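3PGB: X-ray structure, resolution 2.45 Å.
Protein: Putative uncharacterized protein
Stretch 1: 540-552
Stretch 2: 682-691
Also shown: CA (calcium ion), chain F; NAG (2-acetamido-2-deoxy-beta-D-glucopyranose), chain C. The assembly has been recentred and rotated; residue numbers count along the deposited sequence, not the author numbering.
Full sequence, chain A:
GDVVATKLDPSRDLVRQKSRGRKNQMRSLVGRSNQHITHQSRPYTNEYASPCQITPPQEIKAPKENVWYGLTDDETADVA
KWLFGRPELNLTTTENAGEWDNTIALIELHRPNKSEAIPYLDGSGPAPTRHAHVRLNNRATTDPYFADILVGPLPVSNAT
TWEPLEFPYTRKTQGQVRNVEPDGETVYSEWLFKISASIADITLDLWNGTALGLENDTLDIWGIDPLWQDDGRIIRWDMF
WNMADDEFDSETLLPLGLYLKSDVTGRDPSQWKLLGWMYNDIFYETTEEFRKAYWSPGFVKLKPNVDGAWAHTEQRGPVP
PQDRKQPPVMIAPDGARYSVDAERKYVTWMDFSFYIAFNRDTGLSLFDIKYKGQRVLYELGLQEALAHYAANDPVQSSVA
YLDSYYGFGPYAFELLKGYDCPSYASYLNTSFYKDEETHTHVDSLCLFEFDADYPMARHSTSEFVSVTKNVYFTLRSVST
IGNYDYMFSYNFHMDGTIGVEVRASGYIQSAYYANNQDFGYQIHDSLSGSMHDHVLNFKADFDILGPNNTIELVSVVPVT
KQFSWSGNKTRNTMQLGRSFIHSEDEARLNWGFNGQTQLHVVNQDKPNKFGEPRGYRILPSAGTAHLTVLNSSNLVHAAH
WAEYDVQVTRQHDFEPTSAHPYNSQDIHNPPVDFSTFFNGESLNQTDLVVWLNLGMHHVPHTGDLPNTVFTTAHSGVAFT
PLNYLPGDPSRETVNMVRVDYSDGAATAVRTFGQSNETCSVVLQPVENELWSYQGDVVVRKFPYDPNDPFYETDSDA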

# COMPACT_ATOMS: atom_id res chain seq x y z
N ALA A 540 5.02 -19.09 4.11
CA ALA A 540 5.25 -18.44 5.40
C ALA A 540 5.05 -19.46 6.52
O ALA A 540 3.94 -19.68 7.00
N ASP A 541 6.14 -20.10 6.94
CA ASP A 541 6.08 -21.11 7.99
C ASP A 541 6.20 -20.46 9.36
O ASP A 541 7.25 -20.56 10.01
N PHE A 542 5.14 -19.80 9.80
CA PHE A 542 5.12 -19.21 11.14
C PHE A 542 5.19 -20.30 12.19
O PHE A 542 4.43 -21.26 12.14
N ASP A 543 6.11 -20.16 13.15
CA ASP A 543 6.14 -21.01 14.33
C ASP A 543 6.04 -20.11 15.55
O ASP A 543 7.02 -19.90 16.27
N ILE A 544 4.84 -19.59 15.80
CA ILE A 544 4.66 -18.56 16.82
C ILE A 544 4.85 -19.16 18.21
O ILE A 544 4.05 -19.99 18.66
N LEU A 545 5.92 -18.74 18.89
CA LEU A 545 6.26 -19.24 20.22
C LEU A 545 6.27 -20.77 20.24
O LEU A 545 5.79 -21.40 21.19
N GLY A 546 6.82 -21.37 19.19
CA GLY A 546 6.83 -22.82 19.01
C GLY A 546 6.03 -23.24 17.79
O GLY A 546 5.30 -22.44 17.21
N PRO A 547 6.16 -24.51 17.39
CA PRO A 547 5.50 -24.99 16.18
C PRO A 547 3.97 -25.13 16.31
O PRO A 547 3.26 -24.94 15.32
N ASN A 548 3.48 -25.45 17.51
CA ASN A 548 2.03 -25.69 17.70
C ASN A 548 1.21 -24.39 17.65
O ASN A 548 1.09 -23.68 18.66
N ASN A 549 0.65 -24.08 16.47
CA ASN A 549 -0.14 -22.85 16.25
C ASN A 549 -1.58 -23.10 15.76
O ASN A 549 -1.93 -24.23 15.39
N THR A 550 -2.38 -22.03 15.75
CA THR A 550 -3.74 -22.06 15.19
C THR A 550 -4.04 -20.77 14.43
O THR A 550 -3.58 -19.70 14.81
N ILE A 551 -4.81 -20.88 13.35
CA ILE A 551 -5.27 -19.70 12.63
C ILE A 551 -6.58 -19.22 13.24
O ILE A 551 -7.51 -19.99 13.37
N GLU A 552 -6.63 -17.95 13.63
CA GLU A 552 -7.86 -17.36 14.15
C GLU A 552 -8.32 -16.29 13.18
O GLU A 552 -7.51 -15.47 12.73
N SER A 682 -5.83 -31.80 10.86
CA SER A 682 -6.18 -30.80 11.86
C SER A 682 -5.17 -29.67 11.87
O SER A 682 -3.95 -29.89 11.79
N LEU A 683 -5.68 -28.44 11.97
CA LEU A 683 -4.85 -27.25 12.10
C LEU A 683 -5.09 -26.59 13.45
O LEU A 683 -4.80 -25.41 13.63
N ASN A 684 -5.62 -27.36 14.41
CA ASN A 684 -5.79 -26.88 15.78
C ASN A 684 -4.55 -27.18 16.62
O ASN A 684 -4.33 -28.31 17.02
N GLN A 685 -3.76 -26.15 16.88
CA GLN A 685 -2.51 -26.26 17.65
C GLN A 685 -1.60 -27.38 17.14
O GLN A 685 -1.15 -28.24 17.90
N THR A 686 -1.36 -27.35 15.83
CA THR A 686 -0.34 -28.18 15.21
C THR A 686 0.57 -27.25 14.42
O THR A 686 0.34 -26.03 14.40
N ASP A 687 1.60 -27.82 13.79
CA ASP A 687 2.52 -27.04 12.97
C ASP A 687 1.87 -26.74 11.63
O ASP A 687 1.63 -27.63 10.82
N LEU A 688 1.58 -25.46 11.39
CA LEU A 688 0.92 -25.06 10.14
C LEU A 688 1.86 -24.23 9.27
O LEU A 688 2.85 -23.67 9.74
N VAL A 689 1.54 -24.19 7.98
CA VAL A 689 2.23 -23.34 7.02
C VAL A 689 1.18 -22.47 6.35
O VAL A 689 0.16 -22.98 5.87
N VAL A 690 1.41 -21.17 6.34
CA VAL A 690 0.53 -20.25 5.63
C VAL A 690 1.13 -19.97 4.26
O VAL A 690 2.26 -19.50 4.16
N TRP A 691 0.38 -20.30 3.22
CA TRP A 691 0.77 -20.06 1.83
C TRP A 691 0.04 -18.81 1.33
O TRP A 691 -1.19 -18.80 1.26

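A calcium ion is bound between the two stretches, with ligands from both. At one end A540 and V690 form an antiparallel hydrogen-bonded pair, N of A540 to O of V690 at 2.8 Å, and their side chains share a face of the sheet. At the other end N549 N reaches T686 O at 2.9 Å.

Between these clamps the calcium fills the gap. D541 (t) and D687 (t) come from different stretches, and D543 (m) adds a third carboxylate; their OD1 atoms lie 2.4, 2.3 and 2.3 Å from CA of the ion. The carbonyl oxygens of F542 and L688 and one water also bind the ion. That water also donates to P547 O and N549 OD1 and accepts from L688 N, so it ties the metal site to the backbone of both stretches. The ion explains why D543 OD1 and D687 OD1 tolerate a 3.4 Å approach.

The apolar filling is small and interlocked. L688, with chi1 and chi2 both p, is the largest contributor by covered area; its CD2 lies 3.7 Å from CG1 of I551 (m, m), while its CG sits 4.0 Å from N549 CB. V690 (t) offers CG2 as a shared bump, 4.0 Å from F542 CD2 and 4.1 Å from I551 CD1, so one methyl serves two neighbours.

N549 (m) points away overall and braces its own loop: OD1 accepts from I544 N at 2.7 Å, and ND2 donates to I544 O at 3.0 Å. The CA-to-CB bond of Q685 (m, m) runs sideways, but the end of the side chain comes nearer to stretch 1, where T550 (m) meets it: T550 OG1 donates to Q685 OE1 at 2.7 Å and accepts from Q685 N at 2.9 Å. A second water bridges I551 N and L683 O. Nearby, N684 ND2 is bonded to C1 of NAG at 1.4 Å, and the sugar's C6 rests 3.7 Å from Q685 CG.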

# COMPACT_ATOMS: atom_id res chain seq x y z
CB ALA A 540 4.30 -17.26 5.57
CB ASP A 541 7.18 -22.16 7.79
CG ASP A 541 7.06 -23.34 8.74
OD1 ASP A 541 6.08 -23.41 9.51
OD2 ASP A 541 7.96 -24.21 8.72
CB PHE A 542 3.82 -18.42 11.38
CG PHE A 542 3.67 -17.22 10.50
CD1 PHE A 542 4.17 -15.99 10.88
CD2 PHE A 542 3.02 -17.33 9.28
CE1 PHE A 542 4.03 -14.89 10.07
CE2 PHE A 542 2.88 -16.24 8.47
CZ PHE A 542 3.39 -15.02 8.86
CB ASP A 543 7.43 -21.84 14.39
CG ASP A 543 7.47 -22.94 13.34
OD1 ASP A 543 6.44 -23.25 12.70
OD2 ASP A 543 8.56 -23.52 13.15
CB ILE A 544 3.27 -17.87 16.73
CG1 ILE A 544 3.04 -17.29 15.32
CG2 ILE A 544 3.16 -16.77 17.77
CD1 ILE A 544 4.12 -16.35 14.84
CB LEU A 545 5.29 -18.67 21.26
CG LEU A 545 5.26 -17.14 21.40
CD1 LEU A 545 4.05 -16.63 22.20
CD2 LEU A 545 6.57 -16.63 22.03
CB PRO A 547 6.16 -26.35 15.94
CG PRO A 547 6.58 -26.82 17.28
CD PRO A 547 6.87 -25.59 18.10
CB ASN A 548 1.77 -26.45 19.02
CG ASN A 548 2.35 -27.88 19.02
OD1 ASN A 548 2.59 -28.47 17.97
ND2 ASN A 548 2.55 -28.43 20.21
CB ASN A 549 0.57 -21.96 15.22
CG ASN A 549 1.94 -21.50 15.67
OD1 ASN A 549 2.75 -21.07 14.86
ND2 ASN A 549 2.20 -21.58 16.98
CB THR A 550 -4.81 -22.21 16.30
OG1 THR A 550 -4.48 -23.31 17.16
CG2 THR A 550 -6.20 -22.43 15.69
CB ILE A 551 -5.52 -19.98 11.14
CG1 ILE A 551 -4.21 -20.36 10.43
CG2 ILE A 551 -6.16 -18.77 10.48
CD1 ILE A 551 -3.07 -19.38 10.62
CB GLU A 552 -7.66 -16.75 15.53
CG GLU A 552 -8.98 -16.30 16.17
CD GLU A 552 -8.82 -15.73 17.57
OE1 GLU A 552 -9.81 -15.70 18.33
OE2 GLU A 552 -7.69 -15.31 17.92
CB SER A 682 -6.26 -31.44 13.25
OG SER A 682 -6.55 -30.47 14.24
CB LEU A 683 -5.14 -26.28 10.94
CG LEU A 683 -4.94 -26.82 9.52
CD1 LEU A 683 -5.45 -25.82 8.50
CD2 LEU A 683 -3.47 -27.16 9.25
CB ASN A 684 -7.02 -27.50 16.43
CG ASN A 684 -7.33 -26.88 17.78
OD1 ASN A 684 -7.48 -25.66 17.89
ND2 ASN A 684 -7.44 -27.71 18.81
CB GLN A 685 -2.81 -26.41 19.14
CG GLN A 685 -3.29 -25.11 19.76
CD GLN A 685 -2.26 -24.01 19.68
OE1 GLN A 685 -2.42 -23.05 18.94
NE2 GLN A 685 -1.18 -24.16 20.45
CB THR A 686 -0.94 -29.22 14.25
OG1 THR A 686 -1.40 -28.58 13.05
CG2 THR A 686 -2.10 -29.96 14.91
CB ASP A 687 3.84 -27.81 12.77
CG ASP A 687 4.94 -26.97 12.10
OD1 ASP A 687 4.62 -25.92 11.50
OD2 ASP A 687 6.12 -27.36 12.19
CB LEU A 688 -0.38 -24.30 10.44
CG LEU A 688 -0.38 -23.19 11.49
CD1 LEU A 688 0.36 -21.96 10.97
CD2 LEU A 688 -1.81 -22.83 11.91
CB VAL A 689 2.94 -24.17 5.94
CG1 VAL A 689 3.65 -23.26 4.95
CG2 VAL A 689 3.91 -25.13 6.58
CB VAL A 690 0.35 -18.95 6.41
CG1 VAL A 690 -0.63 -18.02 5.69
CG2 VAL A 690 -0.14 -19.25 7.82
CB TRP A 691 0.42 -21.27 0.96
CG TRP A 691 0.93 -22.58 1.48
CD1 TRP A 691 0.31 -23.41 2.37
CD2 TRP A 691 2.18 -23.21 1.15
NE1 TRP A 691 1.09 -24.52 2.61
CE2 TRP A 691 2.24 -24.42 1.88
CE3 TRP A 691 3.24 -22.87 0.32
CZ2 TRP A 691 3.32 -25.29 1.79
CZ3 TRP A 691 4.32 -23.74 0.23
CH2 TRP A 691 4.35 -24.94 0.96
CA CA F . 4.62 -23.58 11.37
C1 NAG C . -7.74 -27.20 20.12
C2 NAG C . -8.42 -28.29 20.93
C3 NAG C . -8.79 -27.70 22.28
C4 NAG C . -7.55 -27.18 23.01
C5 NAG C . -6.65 -26.35 22.10
C6 NAG C . -5.24 -26.36 22.64
C7 NAG C . -9.90 -30.06 20.05
C8 NAG C . -11.17 -30.35 19.30
N2 NAG C . -9.60 -28.77 20.23
O3 NAG C . -9.43 -28.68 23.06
O4 NAG C . -7.96 -26.37 24.10
O5 NAG C . -6.55 -26.80 20.76
O6 NAG C . -5.07 -25.19 23.41
O7 NAG C . -9.20 -30.99 20.47
O HOH W 1 2.83 -23.22 13.11
O HOH W 2 -6.01 -23.27 12.58